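Local coordinates for possible protein of nuclear scaffold (Encephalitozoon cuniculi, PDB 3KAE) that probably serves as a scaffolding subunit of the anaphase-promoting complex, as a Cdc27 (APC3) homologue whose N-terminal tetratricopeptide repeat domain forms a homodimer, at residues C[87-92]-C[111-116]; C[106-109]-C[115-118]; C[210-215]-C[232-237]. All blocks are in the same frame, centred on the assembly; numbering follows the deposited sequence.

Contact 1: residues C[87-92]-C[111-116]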
loop_
_atom_site.group_PDB
_atom_site.type_symbol
_atom_site.label_atom_id
_atom_site.label_comp_id
_atom_site.label_asym_id
_atom_site.label_seq_id
_atom_site.Cartn_x
_atom_site.Cartn_y
_atom_site.Cartn_z
ATOM N N SER C 87 -22.164 6.917 6.180
ATOM C CA SER C 87 -22.673 5.784 6.950
ATOM C C SER C 87 -21.972 5.715 8.300
ATOM O O SER C 87 -22.600 5.469 9.322
ATOM C CB SER C 87 -22.466 4.469 6.195
ATOM O OG SER C 87 -23.268 4.405 5.028
ATOM N N ILE C 88 -20.664 5.938 8.297
ATOM C CA ILE C 88 -19.876 5.912 9.523
ATOM C C ILE C 88 -20.225 7.092 10.420
ATOM O O ILE C 88 -20.646 6.915 11.564
ATOM C CB ILE C 88 -18.369 5.975 9.224
ATOM C CG1 ILE C 88 -17.989 4.947 8.149
ATOM C CG2 ILE C 88 -17.568 5.773 10.508
ATOM C CD1 ILE C 88 -16.511 4.914 7.806
ATOM N N LEU C 89 -20.037 8.298 9.888
ATOM C CA LEU C 89 -20.282 9.520 10.634
ATOM C C LEU C 89 -21.718 9.614 11.139
ATOM O O LEU C 89 -21.970 10.170 12.208
ATOM C CB LEU C 89 -19.936 10.727 9.777
ATOM C CG LEU C 89 -18.429 10.931 9.633
ATOM C CD1 LEU C 89 -18.122 12.248 8.931
ATOM C CD2 LEU C 89 -17.755 10.876 11.003
ATOM N N GLU C 90 -22.650 9.065 10.365
ATOM C CA GLU C 90 -24.051 8.999 10.770
ATOM C C GLU C 90 -24.302 7.824 11.719
ATOM O O GLU C 90 -25.404 7.647 12.219
ATOM C CB GLU C 90 -24.964 8.891 9.547
ATOM C CG GLU C 90 -24.890 10.086 8.608
ATOM C CD GLU C 90 -25.767 9.917 7.379
ATOM O OE1 GLU C 90 -26.550 8.944 7.334
ATOM O OE2 GLU C 90 -25.677 10.756 6.460
ATOM N N GLY C 91 -23.269 7.030 11.962
ATOM C CA GLY C 91 -23.356 5.927 12.902
ATOM C C GLY C 91 -24.307 4.805 12.527
ATOM O O GLY C 91 -25.037 4.307 13.377
ATOM N N LYS C 92 -24.297 4.401 11.260
ATOM C CA LYS C 92 -25.129 3.293 10.802
ATOM C C LYS C 92 -24.306 2.036 10.445
ATOM O O LYS C 92 -24.677 1.267 9.552
ATOM C CB LYS C 92 -26.007 3.736 9.624
ATOM N N GLY C 111 -13.585 7.054 16.241
ATOM C CA GLY C 111 -13.259 8.245 16.996
ATOM C C GLY C 111 -12.212 9.090 16.298
ATOM O O GLY C 111 -11.907 10.207 16.722
ATOM N N ASP C 112 -11.656 8.551 15.222
ATOM C CA ASP C 112 -10.662 9.262 14.422
ATOM C C ASP C 112 -11.331 10.013 13.257
ATOM O O ASP C 112 -11.051 9.760 12.091
ATOM C CB ASP C 112 -9.609 8.277 13.907
ATOM C CG ASP C 112 -8.896 7.548 15.034
ATOM O OD1 ASP C 112 -8.842 8.091 16.156
ATOM O OD2 ASP C 112 -8.388 6.430 14.802
ATOM N N GLU C 113 -12.217 10.944 13.592
ATOM C CA GLU C 113 -13.042 11.611 12.595
ATOM C C GLU C 113 -12.281 12.578 11.694
ATOM O O GLU C 113 -12.764 12.936 10.624
ATOM C CB GLU C 113 -14.217 12.319 13.267
ATOM C CG GLU C 113 -15.189 11.351 13.928
ATOM C CD GLU C 113 -16.387 12.044 14.546
ATOM O OE1 GLU C 113 -16.346 13.284 14.695
ATOM O OE2 GLU C 113 -17.366 11.344 14.883
ATOM N N GLU C 114 -11.094 13.001 12.110
ATOM C CA GLU C 114 -10.268 13.841 11.240
ATOM C C GLU C 114 -10.142 13.204 9.861
ATOM O O GLU C 114 -10.337 13.865 8.840
ATOM C CB GLU C 114 -8.868 14.044 11.824
ATOM C CG GLU C 114 -8.803 13.970 13.327
ATOM C CD GLU C 114 -8.263 12.650 13.837
ATOM O OE1 GLU C 114 -7.088 12.339 13.555
ATOM O OE2 GLU C 114 -9.005 11.946 14.550
ATOM N N PHE C 115 -9.819 11.908 9.846
ATOM C CA PHE C 115 -9.637 11.151 8.604
ATOM C C PHE C 115 -10.878 11.087 7.708
ATOM O O PHE C 115 -10.757 11.172 6.489
ATOM C CB PHE C 115 -9.118 9.749 8.928
ATOM C CG PHE C 115 -7.735 9.752 9.473
ATOM C CD1 PHE C 115 -6.646 9.884 8.621
ATOM C CD2 PHE C 115 -7.518 9.683 10.835
ATOM C CE1 PHE C 115 -5.369 9.901 9.123
ATOM C CE2 PHE C 115 -6.239 9.726 11.346
ATOM C CZ PHE C 115 -5.164 9.823 10.488
ATOM N N PHE C 116 -12.057 10.960 8.315
ATOM C CA PHE C 116 -13.323 10.943 7.571
ATOM C C PHE C 116 -13.680 12.322 6.997
ATOM O O PHE C 116 -14.063 12.438 5.836
ATOM C CB PHE C 116 -14.481 10.435 8.450
ATOM C CG PHE C 116 -14.151 9.201 9.244
ATOM C CD1 PHE C 116 -13.609 8.081 8.627
ATOM C CD2 PHE C 116 -14.399 9.149 10.607
ATOM C CE1 PHE C 116 -13.314 6.947 9.355
ATOM C CE2 PHE C 116 -14.106 8.007 11.338
ATOM C CZ PHE C 116 -13.561 6.910 10.715
#
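In this tetratricopeptide-repeat domain, Ile88 and Leu89, at the C-terminal end of helix 78-89, meet Phe116 and Glu113 near the start of helix 113-126. Leu89 and the Phe116 side chain carry most of the contact. The CB of Leu89 does not point straight at the other helix, but the end of the side chain swings nearer: Leu89 CD2 comes to 3.8 Å from Phe116 CD2, oblique to the ring, while Leu89 CD1 lies alongside Phe116 CB, 4.1 Å away. The extended Glu113 side chain lies along the same methyl from CG out to OE2, each of these two atoms 3.9 Å from Leu89 CD2. Ile88 approaches the phenyl group from over a face. Ile88 CG2, anti to the backbone N, stands 4.1 Å above the Phe116 ring plane near the rim, and Ile88 CD1 reaches Phe116 CE1 at 4.1 Å. Across the opposite face lies the carbonyl oxygen of Asp112, so the ring is flanked on both sides. Immediately beyond Leu89 the helix stops in a Schellman motif: Gly91 takes a positive phi of 65°, and Lys92 N reaches back to Ser87 O at 2.8 Å. Ile88 also packs on Cys62, Lys65 and Tyr66 of helix 62-74, and Leu89 on Glu117 and Leu120, so this helix end is wedged between helices 62-74 and 113-126.

Contact 2: residues C[106-109]-C[115-118]; sequences MFVD and FFES
Val108 pushes its CG1 methyl against the outer edge of the Phe116 ring, in the ring plane, 3.8 Å from CZ and 4.1 Å from CE1 of that phenylalanine. The two side chains approach from opposite directions, and between them they bridge backbones that stay well apart: the nearest CA atoms, those of Val108 and Phe115, are 9.8 Å from each other. Phe116 CG stands beside the backbone N and anti to its own carbonyl carbon (chi1 -46°), a setting that carries the ring out from helix 113-126 with its CZ end toward the loop.

A second approach to the ring comes from the main chain. The carbonyl oxygen of Asp109 lies 3.9 Å from CZ and 4.1 Å from CE2 of Phe116, at an oblique angle to the ring. CZ therefore has both loop neighbours close by, with the valine methyl reaching round toward CE1 and the carbonyl oxygen toward CE2. No hydrogen bond joins the two segments; what links them is apolar contact at the far end of one aromatic side chain, with a carbonyl beside it.

Val108 N and the Asp109 carboxylate have their partners outside the contact: the first is hydrogen-bonded to Thr63 OG1, while the second reaches forward, its OD1 accepting from Gly111 N. Tyr15 of the second subunit bridges loop and helix, its OH hydrogen-bonded to Asp109 N and its ring stacked with Phe115. Val108 also packs on Cys62 and Tyr66 of helix 62-74 and on that same Tyr15 of the second subunit, and Phe116 also on Leu85 of helix 78-89, so the loop after helix 101-104 is tucked against helices of its own chain and the dimer partner together.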
loop_
_atom_site.group_PDB
_atom_site.type_symbol
_atom_site.label_atom_id
_atom_site.label_comp_id
_atom_site.label_asym_id
_atom_site.label_seq_id
_atom_site.Cartn_x
_atom_site.Cartn_y
_atom_site.Cartn_z
ATOM N N MET C 106 -5.139 -3.036 12.044
ATOM C CA MET C 106 -5.375 -2.530 10.694
ATOM C C MET C 106 -6.768 -1.942 10.595
ATOM O O MET C 106 -7.203 -1.546 9.519
ATOM C CB MET C 106 -5.233 -3.645 9.658
ATOM C CG MET C 106 -4.072 -4.587 9.897
ATOM S SD MET C 106 -3.758 -5.598 8.443
ATOM C CE MET C 106 -3.155 -4.328 7.319
ATOM N N PHE C 107 -7.478 -1.918 11.717
ATOM C CA PHE C 107 -8.872 -1.488 11.704
ATOM C C PHE C 107 -9.039 -0.022 12.055
ATOM O O PHE C 107 -8.176 0.586 12.676
ATOM C CB PHE C 107 -9.753 -2.344 12.625
ATOM C CG PHE C 107 -10.011 -3.715 12.105
ATOM C CD1 PHE C 107 -9.641 -4.063 10.816
ATOM C CD2 PHE C 107 -10.642 -4.660 12.898
ATOM C CE1 PHE C 107 -9.874 -5.333 10.334
ATOM C CE2 PHE C 107 -10.885 -5.926 12.419
ATOM C CZ PHE C 107 -10.501 -6.264 11.135
ATOM N N VAL C 108 -10.191 0.508 11.675
ATOM C CA VAL C 108 -10.504 1.921 11.779
ATOM C C VAL C 108 -11.341 2.223 13.022
ATOM O O VAL C 108 -12.370 1.592 13.267
ATOM C CB VAL C 108 -11.277 2.351 10.516
ATOM C CG1 VAL C 108 -12.422 3.291 10.861
ATOM C CG2 VAL C 108 -10.326 2.918 9.496
ATOM N N ASP C 109 -10.888 3.194 13.807
ATOM C CA ASP C 109 -11.599 3.627 15.004
ATOM C C ASP C 109 -12.516 4.800 14.648
ATOM O O ASP C 109 -12.064 5.799 14.097
ATOM C CB ASP C 109 -10.583 4.016 16.083
ATOM C CG ASP C 109 -11.232 4.423 17.385
ATOM O OD1 ASP C 109 -12.478 4.451 17.452
ATOM O OD2 ASP C 109 -10.490 4.721 18.347
ATOM N N PHE C 115 -9.819 11.908 9.846
ATOM C CA PHE C 115 -9.637 11.151 8.604
ATOM C C PHE C 115 -10.878 11.087 7.708
ATOM O O PHE C 115 -10.757 11.172 6.489
ATOM C CB PHE C 115 -9.118 9.749 8.928
ATOM C CG PHE C 115 -7.735 9.752 9.473
ATOM C CD1 PHE C 115 -6.646 9.884 8.621
ATOM C CD2 PHE C 115 -7.518 9.683 10.835
ATOM C CE1 PHE C 115 -5.369 9.901 9.123
ATOM C CE2 PHE C 115 -6.239 9.726 11.346
ATOM C CZ PHE C 115 -5.164 9.823 10.488
ATOM N N PHE C 116 -12.057 10.960 8.315
ATOM C CA PHE C 116 -13.323 10.943 7.571
ATOM C C PHE C 116 -13.680 12.322 6.997
ATOM O O PHE C 116 -14.063 12.438 5.836
ATOM C CB PHE C 116 -14.481 10.435 8.450
ATOM C CG PHE C 116 -14.151 9.201 9.244
ATOM C CD1 PHE C 116 -13.609 8.081 8.627
ATOM C CD2 PHE C 116 -14.399 9.149 10.607
ATOM C CE1 PHE C 116 -13.314 6.947 9.355
ATOM C CE2 PHE C 116 -14.106 8.007 11.338
ATOM C CZ PHE C 116 -13.561 6.910 10.715
ATOM N N GLU C 117 -13.563 13.359 7.822
ATOM C CA GLU C 117 -13.841 14.735 7.386
ATOM C C GLU C 117 -12.870 15.178 6.299
ATOM O O GLU C 117 -13.247 15.886 5.369
ATOM C CB GLU C 117 -13.773 15.702 8.570
ATOM C CG GLU C 117 -14.833 15.447 9.635
ATOM C CD GLU C 117 -16.231 15.771 9.155
ATOM O OE1 GLU C 117 -16.360 16.347 8.055
ATOM O OE2 GLU C 117 -17.198 15.459 9.882
ATOM N N SER C 118 -11.620 14.738 6.420
ATOM C CA SER C 118 -10.601 15.042 5.427
ATOM C C SER C 118 -10.949 14.421 4.082
ATOM O O SER C 118 -10.936 15.096 3.050
ATOM C CB SER C 118 -9.232 14.549 5.902
ATOM O OG SER C 118 -8.275 14.659 4.865
#

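Contact 3: residues C[210-215]-C[232-237]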
loop_
_atom_site.group_PDB
_atom_site.type_symbol
_atom_site.label_atom_id
_atom_site.label_comp_id
_atom_site.label_asym_id
_atom_site.label_seq_id
_atom_site.Cartn_x
_atom_site.Cartn_y
_atom_site.Cartn_z
ATOM N N PHE C 210 6.888 24.463 2.016
ATOM C CA PHE C 210 6.780 25.905 2.299
ATOM C C PHE C 210 7.175 26.773 1.099
ATOM O O PHE C 210 6.397 27.589 0.626
ATOM C CB PHE C 210 7.597 26.289 3.526
ATOM C CG PHE C 210 7.298 27.677 4.037
ATOM C CD1 PHE C 210 6.291 27.878 4.966
ATOM C CD2 PHE C 210 8.004 28.776 3.565
ATOM C CE1 PHE C 210 5.994 29.137 5.431
ATOM C CE2 PHE C 210 7.730 30.040 4.024
ATOM C CZ PHE C 210 6.721 30.225 4.963
ATOM N N ILE C 211 8.377 26.569 0.591
ATOM C CA ILE C 211 8.829 27.295 -0.582
ATOM C C ILE C 211 7.917 27.087 -1.795
ATOM O O ILE C 211 7.712 28.014 -2.586
ATOM C CB ILE C 211 10.277 26.928 -0.946
ATOM C CG1 ILE C 211 11.192 27.064 0.276
ATOM C CG2 ILE C 211 10.775 27.784 -2.104
ATOM C CD1 ILE C 211 11.000 28.319 1.031
ATOM N N SER C 212 7.390 25.872 -1.959
ATOM C CA SER C 212 6.454 25.601 -3.054
ATOM C C SER C 212 5.201 26.473 -2.886
ATOM O O SER C 212 4.733 27.127 -3.823
ATOM C CB SER C 212 6.072 24.109 -3.114
ATOM O OG SER C 212 7.184 23.326 -3.510
ATOM N N ASN C 213 4.650 26.489 -1.684
ATOM C CA ASN C 213 3.486 27.288 -1.452
ATOM C C ASN C 213 3.856 28.778 -1.650
ATOM O O ASN C 213 3.086 29.550 -2.228
ATOM C CB ASN C 213 2.915 27.001 -0.073
ATOM C CG ASN C 213 2.168 25.669 -0.019
ATOM O OD1 ASN C 213 1.727 25.155 -1.044
ATOM N ND2 ASN C 213 2.024 25.115 1.176
ATOM N N ALA C 214 5.052 29.163 -1.202
ATOM C CA ALA C 214 5.542 30.535 -1.387
ATOM C C ALA C 214 5.485 30.932 -2.855
ATOM O O ALA C 214 4.939 31.981 -3.198
ATOM C CB ALA C 214 6.988 30.704 -0.841
ATOM N N ALA C 215 6.049 30.085 -3.713
ATOM C CA ALA C 215 6.101 30.343 -5.145
ATOM C C ALA C 215 4.702 30.586 -5.712
ATOM O O ALA C 215 4.515 31.402 -6.612
ATOM C CB ALA C 215 6.780 29.191 -5.854
ATOM N N GLU C 232 12.205 27.450 -9.022
ATOM C CA GLU C 232 13.517 27.021 -9.497
ATOM C C GLU C 232 14.345 26.381 -8.383
ATOM O O GLU C 232 14.983 25.354 -8.599
ATOM C CB GLU C 232 14.271 28.200 -10.130
ATOM N N LEU C 233 14.329 26.980 -7.193
ATOM C CA LEU C 233 15.043 26.413 -6.048
ATOM C C LEU C 233 14.655 24.955 -5.813
ATOM O O LEU C 233 15.514 24.069 -5.815
ATOM C CB LEU C 233 14.792 27.229 -4.775
ATOM C CG LEU C 233 15.025 26.447 -3.473
ATOM C CD1 LEU C 233 16.483 26.063 -3.330
ATOM C CD2 LEU C 233 14.572 27.229 -2.262
ATOM N N VAL C 234 13.360 24.714 -5.616
ATOM C CA VAL C 234 12.855 23.356 -5.395
ATOM C C VAL C 234 13.117 22.432 -6.591
ATOM O O VAL C 234 13.480 21.275 -6.412
ATOM C CB VAL C 234 11.347 23.368 -5.043
ATOM C CG1 VAL C 234 10.847 21.945 -4.715
ATOM C CG2 VAL C 234 11.085 24.354 -3.883
ATOM N N ARG C 235 12.948 22.947 -7.807
ATOM C CA ARG C 235 13.221 22.155 -9.012
ATOM C C ARG C 235 14.635 21.579 -8.996
ATOM O O ARG C 235 14.871 20.503 -9.536
ATOM C CB ARG C 235 13.033 22.984 -10.290
ATOM C CG ARG C 235 11.614 23.443 -10.583
ATOM N N ARG C 236 15.573 22.296 -8.381
ATOM C CA ARG C 236 16.965 21.847 -8.342
ATOM C C ARG C 236 17.363 21.043 -7.101
ATOM O O ARG C 236 18.028 20.020 -7.221
ATOM C CB ARG C 236 17.944 23.006 -8.569
ATOM C CG ARG C 236 17.683 24.269 -7.789
ATOM C CD ARG C 236 18.608 25.383 -8.273
ATOM N NE ARG C 236 18.719 26.437 -7.271
ATOM C CZ ARG C 236 18.337 27.694 -7.453
ATOM N NH1 ARG C 236 17.832 28.073 -8.621
ATOM N NH2 ARG C 236 18.475 28.573 -6.467
ATOM N N LYS C 237 16.970 21.505 -5.916
ATOM C CA LYS C 237 17.306 20.805 -4.672
ATOM C C LYS C 237 16.363 19.633 -4.384
ATOM O O LYS C 237 16.599 18.842 -3.466
ATOM C CB LYS C 237 17.287 21.774 -3.487
ATOM C CG LYS C 237 18.448 22.756 -3.446
ATOM C CD LYS C 237 18.339 23.665 -2.232
ATOM C CE LYS C 237 19.461 24.681 -2.202
ATOM N NZ LYS C 237 19.171 25.818 -1.283
#
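Ile211 and Val234 meet through their methyl groups where helix 206-220 packs on helix 224-237. Ile211 CG2 and Val234 CG2 are 3.9 Å apart, and Ile211 CG2 also lies 3.8 Å from CD2 of Leu233, so this one branch of the isoleucine touches two successive residues of the facing helix. With CG1 of Ile211 beside the backbone N (chi1 -52°), CG2 is the branch turned to that helix. The Ile211 CB follows it in, 4.0 Å from Val234 CG2. The Leu233 side chain crosses that of Ile211 at about a right angle, whereas Val234 meets it more obliquely.

Ser212 sits alongside. Its OG is 4.1 Å from CG1 of Val234 and equally far from CG2, so the hydroxyl lies beside the fork of the valine. That contact is van der Waals only; the polar need of the hydroxyl is met within its own helix, by a hydrogen bond between Ser212 OG and Ser208 O. A small residue here goes with the close approach of the backbones, whose CA atoms come to 7.2 Å at Ser212 and Val234.

Farther out, Ile211 rests on Cys230 and on Val196 and Tyr199 of helix 193-200, Leu233 reaches Met200 of that same helix, and Phe241, from the C-terminal tail, packs against both Ser212 and Val234.

The short helical segments run at 146° to each other, with axes 9.7 Å apart. Two consecutive helices packed in this near-antiparallel way form a helical hairpin, consistent with the antiparallel helix pairs from which tetratricopeptide repeat domains are built.

Contacts 1 and 2 lie together, their centres about 7 Å apart. Both end on helix 113-126, both use Phe116, and both lie within reach of the second subunit, so the start of that helix ties helix 78-89 and the loop after helix 101-104 to the dimer interface. Contact 3 follows later in the chain, between helices 206-220 and 224-237. Its centre is about 36 Å from that of contact 1, on the opposite side of the chain's centre, and about 32 Å from that of contact 2; no other protein chain touches it. Contacts 1 and 2 thus border the dimer interface, while contact 3 packs two consecutive helices of its own chain at a distance from it.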